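Local coordinates for protein putative sodium:solute symporter (Proteus mirabilis, PDB 5NV9) that uses the inward sodium gradient to import the sialic acid N-acetylneuraminic acid, carrying two sodium ions with each sugar, at residues F131-V136 against I386-A391; I139-V144 against I393-S398. One frame throughout, in Å; residues are numbered along the deposited sequence.

Contact 1 of 2, residues F131-V136 against I386-A391; sequences FHIGRV and IFSSLA. With SLB (N-acetyl-beta-neuraminic acid), chain D.
Ile133 and Val136, one helical turn apart on transmembrane helix 118-151 of this LeuT-fold symporter, receive Ser388 of helix 370-398 between them. The two backbones come close here, with 5.5 Å between Ile133 CA and Ser388 CA. Ile133 offers its carbonyl: Ser388 OG donates a hydrogen bond of 3.2 Å to Ile133 O, lying in the carbonyl plane on a lone pair, at a C=O...O angle of 119°. Ile133 CG2 stands 4.0 Å from Ser388 OG, beside the bond that the Ile133 carbonyl accepts. Arg135 turns to the other side of the helix. With CG anti to the backbone N and the chain extended as far as NE, its guanidinium reaches the sialic acid. There Arg135 NH1 donates to carboxylate oxygen O1B of the sugar at 3.1 Å, with an N-H...O angle of 161°, and O1B lies in the guanidinium plane at its edge. Arg135 NH2 is bound in turn to the carbonyl of Thr58, which helps to fix the rotation of the group; Gln82, Ser60 and Thr63 also bind the sugar. Val136 returns to the interface, its CG1 pressing on Ser388 CB at 3.3 Å, tighter than a usual carbon contact. The hydroxyl too is squeezed against the valine: the serine torsion is turned off a staggered value (chi1 -97°), and Ser388 OG lies 3.1 Å from Val136 CB.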
loop_
_atom_site.group_PDB
_atom_site.type_symbol
_atom_site.label_atom_id
_atom_site.label_comp_id
_atom_site.label_asym_id
_atom_site.label_seq_id
_atom_site.Cartn_x
_atom_site.Cartn_y
_atom_site.Cartn_z
ATOM N N PHE A 131 9.873 -1.820 6.773
ATOM C CA PHE A 131 9.371 -1.926 5.412
ATOM C C PHE A 131 8.670 -0.620 5.010
ATOM O O PHE A 131 8.909 -0.057 3.922
ATOM C CB PHE A 131 8.423 -3.102 5.169
ATOM C CG PHE A 131 7.955 -3.172 3.734
ATOM C CD1 PHE A 131 8.832 -3.571 2.724
ATOM C CD2 PHE A 131 6.671 -2.711 3.349
ATOM C CE1 PHE A 131 8.422 -3.580 1.372
ATOM C CE2 PHE A 131 6.257 -2.707 2.002
ATOM C CZ PHE A 131 7.126 -3.142 1.014
ATOM N N HIS A 132 7.852 -0.104 5.905
ATOM C CA HIS A 132 7.086 1.108 5.612
ATOM C C HIS A 132 7.868 2.406 5.561
ATOM O O HIS A 132 7.472 3.334 4.819
ATOM C CB HIS A 132 5.845 1.172 6.492
ATOM C CG HIS A 132 4.782 0.284 5.962
ATOM N ND1 HIS A 132 3.686 0.770 5.293
ATOM C CD2 HIS A 132 4.765 -1.048 5.804
ATOM C CE1 HIS A 132 2.977 -0.232 4.828
ATOM N NE2 HIS A 132 3.601 -1.354 5.137
ATOM N N ILE A 133 8.958 2.483 6.305
ATOM C CA ILE A 133 9.920 3.543 6.040
ATOM C C ILE A 133 10.415 3.527 4.587
ATOM O O ILE A 133 10.463 4.595 3.927
ATOM C CB ILE A 133 11.088 3.480 6.990
ATOM C CG1 ILE A 133 10.603 3.724 8.425
ATOM C CG2 ILE A 133 12.161 4.506 6.594
ATOM C CD1 ILE A 133 10.474 5.182 8.777
ATOM N N GLY A 134 10.749 2.339 4.072
ATOM C CA GLY A 134 11.020 2.179 2.664
ATOM C C GLY A 134 9.852 2.497 1.718
ATOM O O GLY A 134 10.052 3.121 0.671
ATOM N N ARG A 135 8.640 2.046 2.040
ATOM C CA ARG A 135 7.523 2.233 1.128
ATOM C C ARG A 135 7.238 3.740 0.909
ATOM O O ARG A 135 6.975 4.156 -0.240
ATOM C CB ARG A 135 6.277 1.440 1.603
ATOM C CG ARG A 135 4.987 1.709 0.849
ATOM C CD ARG A 135 3.869 0.873 1.435
ATOM N NE ARG A 135 2.524 1.290 1.059
ATOM C CZ ARG A 135 1.992 1.113 -0.133
ATOM N NH1 ARG A 135 2.699 0.491 -1.092
ATOM N NH2 ARG A 135 0.744 1.572 -0.381
ATOM N N VAL A 136 7.302 4.524 1.993
ATOM C CA VAL A 136 7.131 5.949 1.945
ATOM C C VAL A 136 8.201 6.598 1.022
ATOM O O VAL A 136 7.855 7.488 0.151
ATOM C CB VAL A 136 7.222 6.592 3.334
ATOM C CG1 VAL A 136 7.284 8.112 3.243
ATOM C CG2 VAL A 136 6.043 6.191 4.195
ATOM N N ILE A 386 10.826 12.382 8.813
ATOM C CA ILE A 386 12.152 12.902 8.508
ATOM C C ILE A 386 13.018 11.868 7.844
ATOM O O ILE A 386 13.518 12.118 6.751
ATOM C CB ILE A 386 12.841 13.520 9.750
ATOM C CG1 ILE A 386 12.189 14.874 10.036
ATOM C CG2 ILE A 386 14.313 13.728 9.481
ATOM C CD1 ILE A 386 12.410 15.418 11.420
ATOM N N PHE A 387 13.153 10.695 8.462
ATOM C CA PHE A 387 13.895 9.586 7.859
ATOM C C PHE A 387 13.391 9.177 6.448
ATOM O O PHE A 387 14.182 8.864 5.566
ATOM C CB PHE A 387 13.877 8.314 8.749
ATOM C CG PHE A 387 14.660 8.394 10.050
ATOM C CD1 PHE A 387 15.787 9.192 10.200
ATOM C CD2 PHE A 387 14.291 7.579 11.119
ATOM C CE1 PHE A 387 16.480 9.219 11.397
ATOM C CE2 PHE A 387 14.994 7.589 12.310
ATOM C CZ PHE A 387 16.085 8.426 12.449
ATOM N N SER A 388 12.080 9.110 6.256
ATOM C CA SER A 388 11.492 8.691 4.977
ATOM C C SER A 388 11.820 9.694 3.899
ATOM O O SER A 388 12.086 9.313 2.757
ATOM C CB SER A 388 9.968 8.623 5.069
ATOM O OG SER A 388 9.557 7.316 5.308
ATOM N N SER A 389 11.773 10.966 4.293
ATOM C CA SER A 389 12.026 12.098 3.418
ATOM C C SER A 389 13.479 12.244 3.017
ATOM O O SER A 389 13.755 12.519 1.851
ATOM C CB SER A 389 11.581 13.386 4.077
ATOM O OG SER A 389 10.176 13.416 4.210
ATOM N N LEU A 390 14.390 12.101 3.982
ATOM C CA LEU A 390 15.825 12.088 3.672
ATOM C C LEU A 390 16.127 10.979 2.672
ATOM O O LEU A 390 16.793 11.210 1.633
ATOM C CB LEU A 390 16.646 11.861 4.940
ATOM C CG LEU A 390 16.481 12.935 5.995
ATOM C CD1 LEU A 390 17.342 12.628 7.204
ATOM C CD2 LEU A 390 16.837 14.256 5.386
ATOM N N ALA A 391 15.637 9.771 2.965
ATOM C CA ALA A 391 15.838 8.684 2.046
ATOM C C ALA A 391 15.348 9.094 0.648
ATOM O O ALA A 391 16.080 8.961 -0.330
ATOM C CB ALA A 391 15.155 7.437 2.511
HETATM C C1 SLB D . 0.377 0.254 -4.611
HETATM C C2 SLB D . -0.048 -1.176 -4.419
HETATM C C3 SLB D . 0.934 -2.081 -5.126
HETATM C C4 SLB D . 0.463 -3.552 -5.166
HETATM C C5 SLB D . -0.883 -3.531 -5.889
HETATM C C6 SLB D . -1.865 -2.602 -5.144
HETATM C C7 SLB D . -3.251 -2.480 -5.791
HETATM C C8 SLB D . -4.145 -1.543 -5.022
HETATM C C9 SLB D . -5.572 -1.552 -5.569
HETATM C C10 SLB D . -1.734 -5.472 -7.153
HETATM C C11 SLB D . -2.618 -6.684 -7.019
HETATM N N5 SLB D . -1.454 -4.882 -5.982
HETATM O O1A SLB D . -0.127 0.906 -5.589
HETATM O O1B SLB D . 1.266 0.736 -3.812
HETATM O O2 SLB D . -0.118 -1.519 -3.006
HETATM O O4 SLB D . 1.411 -4.395 -5.908
HETATM O O6 SLB D . -1.331 -1.283 -5.069
HETATM O O7 SLB D . -3.150 -1.948 -7.116
HETATM O O8 SLB D . -4.155 -1.901 -3.645
HETATM O O9 SLB D . -6.220 -2.836 -5.389
HETATM O O10 SLB D . -1.354 -5.032 -8.252
#

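Contact 2 of 2, residues I139-V144 against I393-S398; sequences ITYLTV and IWLVLS
Tyr141 lays one face of its ring against Leu395, whose CB stands 4.0 Å from the ring centroid and 29° off the normal, a CH-pi contact. The leucine side chain crosses the tyrosine at about a right angle, and its CD1 touches Tyr141 CB. Over the same face as Leu395 CB, toward the rim, Leu395 O comes to 3.1 Å from Tyr141 CE1. At the ring edge, in its plane, Val396 CG2 meets Tyr141 CD1 at 3.6 Å. Val144, one turn on, completes the inner shell: its CG1 lies 4.0 Å from Val396 CG2, so that Val396 CG2 packs against both Tyr141 and Val144. What sends the ring across is the first torsion of Tyr141, CG anti to the backbone N at 179°. This is side-by-side packing of two transmembrane helices of the LeuT fold near their periplasmic ends; the axes of the short segments 139-144 and 393-398 approach to 9.2 Å, with a crossing angle of -37°. Behind this seam, helix 155-203 backs both segments, through Ile162 against Val144 and Pro155 against Val396. The seam thus depends on shape and CH-pi contact, with the hydroxyl bond to Asp399 O probably helping to hold the ring's direction.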
loop_
_atom_site.group_PDB
_atom_site.type_symbol
_atom_site.label_atom_id
_atom_site.label_comp_id
_atom_site.label_asym_id
_atom_site.label_seq_id
_atom_site.Cartn_x
_atom_site.Cartn_y
_atom_site.Cartn_z
ATOM N N ILE A 139 7.521 5.676 -2.575
ATOM C CA ILE A 139 6.307 6.272 -3.095
ATOM C C ILE A 139 6.659 7.726 -3.489
ATOM O O ILE A 139 6.217 8.228 -4.487
ATOM C CB ILE A 139 5.140 6.248 -2.105
ATOM C CG1 ILE A 139 4.474 4.868 -2.117
ATOM C CG2 ILE A 139 4.094 7.277 -2.495
ATOM C CD1 ILE A 139 3.506 4.653 -0.966
ATOM N N THR A 140 7.412 8.388 -2.624
ATOM C CA THR A 140 7.802 9.774 -2.811
ATOM C C THR A 140 8.770 9.951 -4.007
ATOM O O THR A 140 8.602 10.834 -4.845
ATOM C CB THR A 140 8.368 10.272 -1.480
ATOM O OG1 THR A 140 7.354 10.122 -0.491
ATOM C CG2 THR A 140 8.819 11.683 -1.571
ATOM N N TYR A 141 9.752 9.072 -4.087
ATOM C CA TYR A 141 10.680 8.970 -5.206
ATOM C C TYR A 141 10.011 8.806 -6.549
ATOM O O TYR A 141 10.323 9.596 -7.442
ATOM C CB TYR A 141 11.693 7.837 -4.947
ATOM C CG TYR A 141 12.698 7.648 -6.075
ATOM C CD1 TYR A 141 13.604 8.642 -6.387
ATOM C CD2 TYR A 141 12.736 6.479 -6.809
ATOM C CE1 TYR A 141 14.521 8.485 -7.420
ATOM C CE2 TYR A 141 13.652 6.306 -7.835
ATOM C CZ TYR A 141 14.541 7.318 -8.132
ATOM O OH TYR A 141 15.464 7.165 -9.143
ATOM N N LEU A 142 9.099 7.822 -6.704
ATOM C CA LEU A 142 8.379 7.625 -7.951
ATOM C C LEU A 142 7.534 8.846 -8.359
ATOM O O LEU A 142 7.500 9.191 -9.512
ATOM C CB LEU A 142 7.409 6.464 -7.906
ATOM C CG LEU A 142 7.868 5.071 -7.599
ATOM C CD1 LEU A 142 6.671 4.157 -7.882
ATOM C CD2 LEU A 142 9.082 4.690 -8.422
ATOM N N THR A 143 6.853 9.466 -7.398
ATOM C CA THR A 143 6.015 10.614 -7.662
ATOM C C THR A 143 6.871 11.742 -8.231
ATOM O O THR A 143 6.484 12.396 -9.204
ATOM C CB THR A 143 5.284 11.040 -6.351
ATOM O OG1 THR A 143 4.660 9.897 -5.767
ATOM C CG2 THR A 143 4.262 12.128 -6.546
ATOM N N VAL A 144 8.010 11.986 -7.594
ATOM C CA VAL A 144 8.982 12.949 -8.076
ATOM C C VAL A 144 9.507 12.579 -9.490
ATOM O O VAL A 144 9.574 13.431 -10.372
ATOM C CB VAL A 144 10.177 13.124 -7.095
ATOM C CG1 VAL A 144 11.281 13.963 -7.742
ATOM C CG2 VAL A 144 9.728 13.782 -5.801
ATOM N N ILE A 393 14.994 12.118 -0.570
ATOM C CA ILE A 393 15.957 13.045 -1.135
ATOM C C ILE A 393 17.214 12.328 -1.695
ATOM O O ILE A 393 17.708 12.711 -2.765
ATOM C CB ILE A 393 16.395 14.135 -0.134
ATOM C CG1 ILE A 393 15.293 15.195 0.025
ATOM C CG2 ILE A 393 17.675 14.799 -0.629
ATOM C CD1 ILE A 393 15.338 15.927 1.350
ATOM N N TRP A 394 17.718 11.317 -0.977
ATOM C CA TRP A 394 18.907 10.595 -1.382
ATOM C C TRP A 394 18.634 9.840 -2.698
ATOM O O TRP A 394 19.435 9.898 -3.643
ATOM C CB TRP A 394 19.378 9.729 -0.190
ATOM C CG TRP A 394 20.435 8.647 -0.367
ATOM C CD1 TRP A 394 21.313 8.487 -1.399
ATOM C CD2 TRP A 394 20.750 7.595 0.589
ATOM N NE1 TRP A 394 22.132 7.394 -1.164
ATOM C CE2 TRP A 394 21.800 6.828 0.040
ATOM C CE3 TRP A 394 20.235 7.234 1.854
ATOM C CZ2 TRP A 394 22.339 5.719 0.691
ATOM C CZ3 TRP A 394 20.777 6.125 2.506
ATOM C CH2 TRP A 394 21.823 5.384 1.920
ATOM N N LEU A 395 17.490 9.186 -2.788
ATOM C CA LEU A 395 17.128 8.441 -4.003
ATOM C C LEU A 395 17.045 9.334 -5.236
ATOM O O LEU A 395 17.416 8.929 -6.337
ATOM C CB LEU A 395 15.801 7.705 -3.826
ATOM C CG LEU A 395 15.833 6.447 -2.956
ATOM C CD1 LEU A 395 14.415 5.995 -2.587
ATOM C CD2 LEU A 395 16.615 5.320 -3.637
ATOM N N VAL A 396 16.556 10.552 -5.027
ATOM C CA VAL A 396 16.388 11.522 -6.083
ATOM C C VAL A 396 17.752 12.047 -6.554
ATOM O O VAL A 396 18.115 11.856 -7.724
ATOM C CB VAL A 396 15.426 12.665 -5.651
ATOM C CG1 VAL A 396 15.415 13.773 -6.674
ATOM C CG2 VAL A 396 14.015 12.133 -5.493
ATOM N N LEU A 397 18.518 12.653 -5.651
ATOM C CA LEU A 397 19.726 13.384 -6.037
ATOM C C LEU A 397 20.919 12.501 -6.442
ATOM O O LEU A 397 21.787 12.957 -7.183
ATOM C CB LEU A 397 20.133 14.375 -4.924
ATOM C CG LEU A 397 19.105 15.486 -4.671
ATOM C CD1 LEU A 397 19.513 16.398 -3.531
ATOM C CD2 LEU A 397 18.826 16.303 -5.935
ATOM N N SER A 398 20.958 11.249 -5.994
ATOM C CA SER A 398 22.090 10.372 -6.273
ATOM C C SER A 398 21.987 9.712 -7.646
ATOM O O SER A 398 22.919 9.749 -8.432
ATOM C CB SER A 398 22.169 9.285 -5.215
ATOM O OG SER A 398 21.125 8.351 -5.428
#

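Overall arrangement
Contacts 1 and 2 are successive points along a single seam between helices 118-151 and 370-398, with centres 10 Å apart. The character changes along it: contact 1 is buried and closed by a serine-to-carbonyl bond, whereas contact 2, toward the periplasmic side, is partly buried and rests on an aromatic ring. The sugar pocket lies on the far side of helix 118-151 from this seam. Arg135, within contact 1, binds the ligand directly, but the Tyr141 side chain of contact 2 remains about 13 Å from it. The sodium sites are a further step away: the Val136 side chain is about 7 Å from that of the sodium ligand Ser343 and about 10 Å from a bound ion.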